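Local atomic coordinates of ML032222a iGluR (Mnemiopsis leidyi, PDB entry 4YKI), a protein that binds glycine through its ligand-binding domain and is probably a glycine-activated subunit of an ion channel of the ionotropic glutamate receptor family. Residues N39-K44 / S230-F235; E129-D132 / K137-V140; H173-L178 / A193-S198. All blocks are in the same frame, centred on the assembly; numbering follows the deposited sequence.

Contact 1: residues N39-K44 / S230-F235; sequences NDMVVK and SHLLKF
F235 points toward helix 39-44, and its ring touches that helix at two places. CE2 lies 3.7 Å from the backbone O of M41, which sits at the ring edge near the ring plane, while CZ is 3.7 Å from CG of K44, approached obliquely. CB of K44 comes equally near CZ, and this base of the lysine chain makes the contact. Beside this, M41 curls at its thioether (chi3 66°), which brings CE within 3.7 Å of CD2 of L232, one turn back on the partner helix. O of H231, in the same helix as F235, sits above one face of the ring, toward its rim, and F240 packs edge-to-face with the ring. I241 touches both M41 and F235, and F108 adds to the pocket of M41. With alanine in place of this phenylalanine, K44 CB and CG, M41 and F240 would probably lose the ring they pack on, opening a gap between the helices. The two segments cross at 120° with axes 11.6 Å apart. S230, L233 and K234 touch K99, N95 and S96 of the second subunit, consistent with the back-to-back dimer that glutamate-receptor ligand-binding domains form through their first lobes.

Contact 2: residues E129-D132 / K137-V140; sequences ELLD and KWGV
L130 and L131, on a short 3-10 turn, rest against the indole of W138 in the strand that K137 begins. K137 points away from the turn and leaves the contact to the next residue. W138 points toward the turn and carries the whole of the strand's share. With chi1 at 68°, its CG stands between the backbone N and the carbonyl carbon, and this lays the indole against the two leucines. CB of L130 lies over one face, 4.0 Å from the centroid of the six-membered ring and 17° off its normal, a CH-pi contact; it is displaced toward the rim of the ring system, on the side of CE3. The two side chains run alongside each other in opposite directions. CD1 of L130 reaches the root of the indole, 3.7 Å from CB of W138 and equally near CG, while CD2 lies 3.8 Å from CE3 of the six-membered ring. The backbone O of L130 comes within 3.5 Å of CZ3 and lies almost as near CH2. L131 crosses the indole at about a right angle and only brushes it, CD2 being 4.2 Å from CZ2. NE1, on the same side of the indole as CZ2, is hydrogen-bonded to O of L161, which fixes the rotation of the ring system. Beyond W138, G139 and V140 carry the strand onward: strand 137-141 runs parallel to both 166-168 and 183-188, with W138 bonding to V166 and K137 and G139 to V184 through the backbone. The turn closes over W138, L130 also touching V184, and helix 157-164 flanks it, its L161 meeting both leucines and its R157 and R160 meeting L131.

Contact 3: residues H173-L178 / A193-S198; sequences HAIETL and AHNLIS
N195 ND2 is gripped by two carbonyl oxygens, O of V191 in its own helix and O of Q18 from a distant part of the chain, while the CB behind it receives CD1 of I175 at 3.9 Å. The NH2 group is held by both oxygens, and the CB of the same side chain serves as an apolar surface. L196, the first residue to leave helical geometry after helix 189-195, supplies the rest. Its CD1 meets CD2 of L178 tip to tip at 3.8 Å. L178 has CG anti to the backbone N (chi1 174°), which brings its methyl end to L196. I175 slides past L196 in the opposite sense, its CG2 being 4.1 Å from CD2 of that leucine. L178 and L196 both also touch V116 of strand 109-118. On another side of helix 171-179, O of H173 accepts two bonds from T177: from N at 2.9 Å, and from OG1 at 2.8 Å, the latter with an angle of 147° at the oxygen. The two donors arrive from opposite faces of the carbonyl plane, and the threonine also packs on L168 and F183. Helix 171-179 links parallel strands 166-168 and 183-188, a beta-alpha-beta crossover of the periplasmic-binding-protein-like fold. The second of these strands ends at E188 of the glycine pocket, just before helix 189-195.

Overall arrangement
Contact 1 joins helix 37-49 to helix 225-238, and the loop it closes encloses contact 2 and then contact 3, in series. Contact 1 therefore brings early and late parts of the chain together in one lobe, while part of the intervening chain builds the other. Contacts 2 and 3 share that second lobe, their centres 17 Å apart, and both border strand 183-188 and its sheet. Contacts 1 and 2 lie on opposite sides of the chain's centre, with 39 Å between their centres; the centres of contacts 1 and 3 are 28 Å apart. Glycine lies between the lobes, touched by R98 as well as R144 and E188, consistent with a clamshell closing on its ligand.

Contact 1: residues N39-K44 / S230-F235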
# COMPACT_ATOMS: atom_id res chain seq x y z
N ASN B 39 13.79 2.48 12.59
CA ASN B 39 14.04 2.84 13.97
C ASN B 39 13.28 4.10 14.38
O ASN B 39 12.72 4.16 15.46
CB ASN B 39 15.53 3.02 14.23
CG ASN B 39 15.81 3.28 15.69
OD1 ASN B 39 15.56 2.43 16.54
ND2 ASN B 39 16.33 4.46 16.00
N ASP B 40 13.28 5.11 13.51
CA ASP B 40 12.55 6.34 13.81
C ASP B 40 11.05 6.07 13.96
O ASP B 40 10.40 6.65 14.81
CB ASP B 40 12.77 7.40 12.71
CG ASP B 40 14.13 8.06 12.77
OD1 ASP B 40 14.86 7.88 13.77
OD2 ASP B 40 14.43 8.81 11.82
N MET B 41 10.49 5.17 13.15
CA MET B 41 9.10 4.75 13.29
C MET B 41 8.86 4.08 14.64
O MET B 41 7.88 4.38 15.32
CB MET B 41 8.73 3.80 12.16
CG MET B 41 8.73 4.46 10.79
SD MET B 41 8.67 3.33 9.40
CE MET B 41 7.03 2.59 9.58
N VAL B 42 9.74 3.17 15.02
CA VAL B 42 9.61 2.43 16.29
C VAL B 42 9.70 3.37 17.48
O VAL B 42 8.93 3.25 18.43
CB VAL B 42 10.67 1.31 16.39
CG1 VAL B 42 10.72 0.73 17.80
CG2 VAL B 42 10.39 0.21 15.39
N VAL B 43 10.64 4.30 17.44
CA VAL B 43 10.79 5.26 18.52
C VAL B 43 9.49 6.04 18.73
O VAL B 43 9.02 6.20 19.85
CB VAL B 43 11.97 6.23 18.27
CG1 VAL B 43 11.94 7.41 19.22
CG2 VAL B 43 13.30 5.50 18.41
N LYS B 44 8.92 6.54 17.65
CA LYS B 44 7.67 7.29 17.75
C LYS B 44 6.50 6.42 18.25
O LYS B 44 5.72 6.86 19.07
CB LYS B 44 7.33 7.92 16.40
CG LYS B 44 6.25 8.98 16.43
CD LYS B 44 6.61 10.20 17.30
CE LYS B 44 7.85 10.95 16.77
NZ LYS B 44 8.11 12.27 17.45
N SER B 230 -3.46 1.30 13.35
CA SER B 230 -3.99 2.65 13.47
C SER B 230 -2.86 3.68 13.43
O SER B 230 -2.92 4.68 12.70
CB SER B 230 -4.79 2.80 14.77
OG SER B 230 -6.04 2.14 14.68
N HIS B 231 -1.83 3.44 14.21
CA HIS B 231 -0.74 4.38 14.35
C HIS B 231 0.09 4.46 13.06
O HIS B 231 0.50 5.54 12.67
CB HIS B 231 0.09 4.07 15.59
CG HIS B 231 -0.56 4.57 16.85
ND1 HIS B 231 -0.02 5.56 17.65
CD2 HIS B 231 -1.69 4.16 17.47
CE1 HIS B 231 -0.79 5.73 18.71
NE2 HIS B 231 -1.82 4.92 18.61
N LEU B 232 0.29 3.34 12.36
CA LEU B 232 0.97 3.40 11.07
C LEU B 232 0.16 4.15 10.01
O LEU B 232 0.72 4.91 9.22
CB LEU B 232 1.35 1.99 10.58
CG LEU B 232 2.46 1.30 11.37
CD1 LEU B 232 2.65 -0.09 10.83
CD2 LEU B 232 3.75 2.08 11.27
N LEU B 233 -1.15 3.96 9.99
CA LEU B 233 -2.01 4.74 9.09
C LEU B 233 -1.88 6.24 9.38
O LEU B 233 -1.75 7.05 8.47
CB LEU B 233 -3.44 4.26 9.19
CG LEU B 233 -4.49 5.01 8.36
CD1 LEU B 233 -4.09 5.25 6.91
CD2 LEU B 233 -5.80 4.26 8.45
N LYS B 234 -1.89 6.61 10.65
CA LYS B 234 -1.73 8.01 11.02
C LYS B 234 -0.37 8.56 10.55
O LYS B 234 -0.30 9.64 9.99
CB LYS B 234 -1.91 8.21 12.52
CG LYS B 234 -2.15 9.65 12.95
CD LYS B 234 -3.44 10.21 12.36
CE LYS B 234 -3.88 11.53 12.98
NZ LYS B 234 -4.94 12.20 12.19
N PHE B 235 0.71 7.81 10.77
CA PHE B 235 2.02 8.25 10.29
C PHE B 235 1.95 8.54 8.79
O PHE B 235 2.48 9.54 8.32
CB PHE B 235 3.08 7.13 10.47
CG PHE B 235 3.57 6.89 11.88
CD1 PHE B 235 3.19 7.66 12.95
CD2 PHE B 235 4.47 5.87 12.08
CE1 PHE B 235 3.68 7.40 14.21
CE2 PHE B 235 4.95 5.60 13.33
CZ PHE B 235 4.58 6.36 14.40

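Contact 2: residues E129-D132 / K137-V140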
# COMPACT_ATOMS: atom_id res chain seq x y z
N GLU B 129 15.74 -13.61 -20.14
CA GLU B 129 16.81 -13.75 -21.13
C GLU B 129 18.07 -14.41 -20.58
O GLU B 129 18.87 -14.97 -21.33
CB GLU B 129 17.17 -12.38 -21.71
CG GLU B 129 16.03 -11.79 -22.52
CD GLU B 129 16.26 -10.36 -22.97
OE1 GLU B 129 17.36 -9.81 -22.75
OE2 GLU B 129 15.32 -9.79 -23.56
N LEU B 130 18.26 -14.34 -19.27
CA LEU B 130 19.41 -14.95 -18.64
C LEU B 130 19.50 -16.46 -18.90
O LEU B 130 20.60 -17.02 -18.91
CB LEU B 130 19.37 -14.69 -17.13
CG LEU B 130 19.71 -13.25 -16.73
CD1 LEU B 130 19.21 -12.97 -15.33
CD2 LEU B 130 21.19 -12.97 -16.84
N LEU B 131 18.36 -17.11 -19.08
CA LEU B 131 18.30 -18.57 -19.22
C LEU B 131 18.87 -19.07 -20.54
O LEU B 131 19.18 -20.26 -20.67
CB LEU B 131 16.87 -19.07 -19.05
CG LEU B 131 16.23 -18.79 -17.69
CD1 LEU B 131 14.76 -19.22 -17.67
CD2 LEU B 131 17.00 -19.47 -16.56
N ASP B 132 19.01 -18.18 -21.52
CA ASP B 132 19.41 -18.55 -22.88
C ASP B 132 20.78 -17.98 -23.24
O ASP B 132 21.04 -17.73 -24.42
CB ASP B 132 18.37 -18.06 -23.88
CG ASP B 132 17.01 -18.72 -23.71
OD1 ASP B 132 16.97 -19.93 -23.39
OD2 ASP B 132 15.98 -18.04 -23.91
N LYS B 137 26.27 -14.10 -15.17
CA LYS B 137 25.75 -14.86 -14.04
C LYS B 137 24.72 -14.00 -13.32
O LYS B 137 24.62 -12.81 -13.59
CB LYS B 137 26.88 -15.29 -13.10
CG LYS B 137 27.76 -16.37 -13.71
CD LYS B 137 28.86 -16.83 -12.76
CE LYS B 137 29.73 -17.93 -13.38
NZ LYS B 137 28.92 -19.10 -13.82
N TRP B 138 23.96 -14.59 -12.41
CA TRP B 138 22.88 -13.88 -11.76
C TRP B 138 22.54 -14.55 -10.45
O TRP B 138 22.96 -15.69 -10.19
CB TRP B 138 21.64 -13.82 -12.66
CG TRP B 138 20.98 -15.15 -12.87
CD1 TRP B 138 19.99 -15.70 -12.11
CD2 TRP B 138 21.28 -16.10 -13.89
NE1 TRP B 138 19.65 -16.94 -12.60
CE2 TRP B 138 20.44 -17.21 -13.69
CE3 TRP B 138 22.19 -16.13 -14.95
CZ2 TRP B 138 20.46 -18.32 -14.53
CZ3 TRP B 138 22.21 -17.25 -15.77
CH2 TRP B 138 21.36 -18.33 -15.55
N GLY B 139 21.77 -13.86 -9.61
CA GLY B 139 21.32 -14.47 -8.38
C GLY B 139 20.32 -13.65 -7.62
O GLY B 139 20.07 -12.48 -7.91
N VAL B 140 19.74 -14.32 -6.64
CA VAL B 140 18.91 -13.73 -5.61
C VAL B 140 19.43 -14.17 -4.25
O VAL B 140 20.12 -15.18 -4.14
CB VAL B 140 17.41 -14.17 -5.73
CG1 VAL B 140 16.79 -13.65 -6.99
CG2 VAL B 140 17.28 -15.71 -5.62

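Contact 3: residues H173-L178 / A193-S198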
# COMPACT_ATOMS: atom_id res chain seq x y z
N HIS B 173 26.77 -9.47 0.43
CA HIS B 173 27.32 -10.45 -0.49
C HIS B 173 26.79 -10.22 -1.89
O HIS B 173 27.53 -10.30 -2.89
CB HIS B 173 26.97 -11.87 -0.01
CG HIS B 173 27.53 -12.97 -0.85
ND1 HIS B 173 26.85 -14.14 -1.08
CD2 HIS B 173 28.71 -13.08 -1.51
CE1 HIS B 173 27.58 -14.93 -1.84
NE2 HIS B 173 28.72 -14.31 -2.12
N ALA B 174 25.49 -9.93 -2.00
CA ALA B 174 24.88 -9.70 -3.30
C ALA B 174 25.48 -8.47 -3.97
O ALA B 174 25.80 -8.50 -5.17
CB ALA B 174 23.38 -9.52 -3.16
N ILE B 175 25.62 -7.38 -3.23
CA ILE B 175 26.16 -6.14 -3.80
C ILE B 175 27.64 -6.31 -4.19
O ILE B 175 28.07 -5.81 -5.23
CB ILE B 175 25.90 -4.92 -2.88
CG1 ILE B 175 24.40 -4.64 -2.87
CG2 ILE B 175 26.71 -3.71 -3.35
CD1 ILE B 175 23.94 -3.57 -1.94
N GLU B 176 28.41 -7.02 -3.37
CA GLU B 176 29.81 -7.33 -3.68
C GLU B 176 29.93 -8.16 -4.95
O GLU B 176 30.84 -7.95 -5.76
CB GLU B 176 30.44 -8.08 -2.51
CG GLU B 176 31.88 -8.54 -2.75
CD GLU B 176 32.42 -9.40 -1.62
OE1 GLU B 176 31.66 -9.70 -0.67
OE2 GLU B 176 33.61 -9.77 -1.67
N THR B 177 29.03 -9.11 -5.13
CA THR B 177 29.02 -9.95 -6.31
C THR B 177 28.62 -9.13 -7.53
O THR B 177 29.27 -9.23 -8.60
CB THR B 177 28.10 -11.18 -6.13
OG1 THR B 177 28.55 -11.92 -4.99
CG2 THR B 177 28.17 -12.07 -7.33
N LEU B 178 27.60 -8.29 -7.40
CA LEU B 178 27.20 -7.40 -8.48
C LEU B 178 28.37 -6.50 -8.91
O LEU B 178 28.65 -6.34 -10.11
CB LEU B 178 26.03 -6.54 -8.03
CG LEU B 178 25.59 -5.45 -9.00
CD1 LEU B 178 25.02 -6.01 -10.29
CD2 LEU B 178 24.59 -4.56 -8.32
N ALA B 193 17.65 1.15 -5.04
CA ALA B 193 17.73 2.59 -5.32
C ALA B 193 18.64 3.27 -4.32
O ALA B 193 19.52 4.08 -4.68
CB ALA B 193 16.34 3.22 -5.30
N HIS B 194 18.48 2.95 -3.05
CA HIS B 194 19.28 3.57 -2.03
C HIS B 194 20.74 3.14 -2.08
O HIS B 194 21.67 3.98 -2.05
CB HIS B 194 18.74 3.26 -0.64
CG HIS B 194 19.61 3.80 0.43
ND1 HIS B 194 19.63 5.15 0.74
CD2 HIS B 194 20.56 3.22 1.18
CE1 HIS B 194 20.53 5.35 1.68
NE2 HIS B 194 21.12 4.20 1.97
N ASN B 195 20.95 1.83 -2.14
CA ASN B 195 22.27 1.26 -1.95
C ASN B 195 23.19 1.34 -3.17
O ASN B 195 24.40 1.24 -3.01
CB ASN B 195 22.15 -0.17 -1.44
CG ASN B 195 21.71 -0.22 0.01
OD1 ASN B 195 22.51 0.11 0.88
ND2 ASN B 195 20.47 -0.56 0.26
N LEU B 196 22.63 1.54 -4.36
CA LEU B 196 23.44 1.55 -5.59
C LEU B 196 23.48 2.94 -6.21
O LEU B 196 23.87 3.09 -7.37
CB LEU B 196 22.89 0.52 -6.57
CG LEU B 196 22.92 -0.92 -6.05
CD1 LEU B 196 22.25 -1.86 -7.03
CD2 LEU B 196 24.32 -1.39 -5.76
N ILE B 197 23.14 3.97 -5.44
CA ILE B 197 23.04 5.34 -5.94
C ILE B 197 24.32 5.86 -6.59
O ILE B 197 24.24 6.63 -7.56
CB ILE B 197 22.57 6.31 -4.81
CG1 ILE B 197 22.20 7.68 -5.39
CG2 ILE B 197 23.62 6.42 -3.71
CD1 ILE B 197 21.01 7.65 -6.33
N SER B 198 25.47 5.43 -6.08
CA SER B 198 26.78 5.88 -6.57
C SER B 198 27.51 4.81 -7.40
O SER B 198 28.73 4.92 -7.65
CB SER B 198 27.67 6.29 -5.39
OG SER B 198 28.05 5.16 -4.62